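Local coordinates for inositol monophosphatase family protein (Staphylococcus aureus, PDB 3T0J) that probably hydrolyses myo-inositol monophosphates to free inositol and phosphate, at residues N105-I110 with Y189-L194. Residues are numbered along the deposited sequence; the frame is centred on the assembly and turned at random.
Sequences NFAISI and YGSAAL. With PO4 (phosphate ion), chain E.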
# COMPACT_ATOMS: atom_id res chain seq x y z
N ASN A 105 3.81 7.69 11.98
CA ASN A 105 4.35 9.05 12.10
C ASN A 105 5.54 9.14 13.03
O ASN A 105 5.70 10.12 13.74
CB ASN A 105 3.27 10.03 12.54
CG ASN A 105 2.06 9.98 11.64
OD1 ASN A 105 2.17 9.86 10.42
ND2 ASN A 105 0.90 10.10 12.23
N PHE A 106 6.36 8.10 13.07
CA PHE A 106 7.59 8.13 13.87
C PHE A 106 8.76 7.88 12.93
O PHE A 106 8.55 7.56 11.74
CB PHE A 106 7.56 7.12 15.02
CG PHE A 106 7.39 5.69 14.59
CD1 PHE A 106 8.49 4.91 14.28
CD2 PHE A 106 6.13 5.11 14.53
CE1 PHE A 106 8.35 3.58 13.90
CE2 PHE A 106 5.98 3.78 14.14
CZ PHE A 106 7.10 3.01 13.83
N ALA A 107 9.99 8.06 13.42
CA ALA A 107 11.12 8.03 12.51
C ALA A 107 12.38 7.58 13.20
O ALA A 107 12.60 7.89 14.36
CB ALA A 107 11.33 9.36 11.96
N ILE A 108 13.21 6.83 12.48
CA ILE A 108 14.51 6.55 12.97
C ILE A 108 15.29 7.76 12.54
O ILE A 108 15.12 8.29 11.42
CB ILE A 108 15.12 5.32 12.33
CG1 ILE A 108 14.29 4.08 12.68
CG2 ILE A 108 16.56 5.16 12.80
CD1 ILE A 108 14.61 2.88 11.88
N SER A 109 16.16 8.22 13.42
CA SER A 109 16.96 9.36 13.08
C SER A 109 18.41 9.03 13.27
O SER A 109 18.78 8.63 14.37
CB SER A 109 16.58 10.58 13.90
OG SER A 109 17.36 11.68 13.43
N ILE A 110 19.19 9.15 12.21
CA ILE A 110 20.63 9.04 12.32
C ILE A 110 21.34 10.24 11.73
O ILE A 110 21.09 10.60 10.57
CB ILE A 110 21.21 7.76 11.66
CG1 ILE A 110 20.74 6.50 12.41
CG2 ILE A 110 22.73 7.82 11.64
CD1 ILE A 110 21.00 5.19 11.63
N TYR A 189 2.97 17.87 14.65
CA TYR A 189 2.97 16.48 14.21
C TYR A 189 3.50 15.51 15.26
O TYR A 189 3.10 14.32 15.26
CB TYR A 189 3.68 16.32 12.85
CG TYR A 189 3.15 17.25 11.76
CD1 TYR A 189 1.77 17.26 11.44
CD2 TYR A 189 4.01 18.11 11.06
CE1 TYR A 189 1.26 18.09 10.45
CE2 TYR A 189 3.50 18.97 10.03
CZ TYR A 189 2.13 18.95 9.75
OH TYR A 189 1.60 19.76 8.77
N GLY A 190 4.36 16.00 16.16
CA GLY A 190 4.79 15.16 17.26
C GLY A 190 5.92 14.18 16.98
O GLY A 190 6.06 13.19 17.71
N SER A 191 6.72 14.43 15.94
CA SER A 191 8.07 13.83 15.77
C SER A 191 9.01 14.94 15.29
O SER A 191 9.06 15.24 14.10
CB SER A 191 8.07 12.65 14.75
OG SER A 191 9.36 12.45 14.14
N ALA A 192 9.74 15.55 16.21
CA ALA A 192 10.66 16.67 15.88
C ALA A 192 11.49 16.38 14.61
O ALA A 192 11.53 17.21 13.70
CB ALA A 192 11.55 16.96 17.05
N ALA A 193 12.11 15.20 14.55
CA ALA A 193 12.86 14.77 13.35
C ALA A 193 12.05 14.91 12.05
O ALA A 193 12.56 15.45 11.03
CB ALA A 193 13.42 13.33 13.53
N LEU A 194 10.81 14.44 12.08
CA LEU A 194 9.90 14.62 10.95
C LEU A 194 9.55 16.09 10.76
O LEU A 194 9.39 16.56 9.63
CB LEU A 194 8.64 13.76 11.07
CG LEU A 194 8.95 12.29 10.74
CD1 LEU A 194 7.78 11.32 11.04
CD2 LEU A 194 9.54 12.12 9.31
P PO4 E . 6.18 18.35 18.53
O1 PO4 E . 5.60 18.15 19.89
O2 PO4 E . 6.88 17.16 17.95
O3 PO4 E . 5.08 18.74 17.59
O4 PO4 E . 7.23 19.39 18.66
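S191 sits at the N-cap of helix 192-200 and faces the 105-110 segment, with two groups gripping its hydroxyl. The N-H of L194 reaches OG of S191 over 3.2 Å in a fairly straight capping bond (159° at the hydrogen), and the carboxylate of D94, from the family's DPIDGT motif, holds the same oxygen. D94 also accepts from the N-H of A193, so one acidic side chain ties down both the cap and a peptide of the first turn. With OG turned opposite the backbone N (chi1 155°), the hydroxyl swings back over the helix start, while CB of S191 rests 3.6 Å from the carbonyl O of N105. No hydrogen bond links the two segments; the join is van der Waals packing. L194 gives the largest share. Its CG is placed opposite its own carbonyl carbon (chi1 -76°), which brings the branched end over the strand entry: CD1 lies 3.6 Å from O of N105 and CG 4.0 Å from CB of A107. The methyl of A193 meets CB of S109 at 4.2 Å. The small side chains of A107 and S109, both directed at the helix, probably let its first turn lie close. Beside the cap, the N-H of G190 makes a weak bond of 3.2 Å to O3 of a phosphate ion, probably from the crystallisation liquor, which Y207 also holds through its hydroxyl. The contact is largely buried, although N105 packs on N203 of the second subunit. Strand 107-114 runs between strands 86-91 and 117-125 in the mixed sheet; I108 points away from the helix and packs on helix 10-33, while V123 of strand 117-125 touches both A107 and L194, seating the start of helix 192-200 across the sheet from helix 10-33.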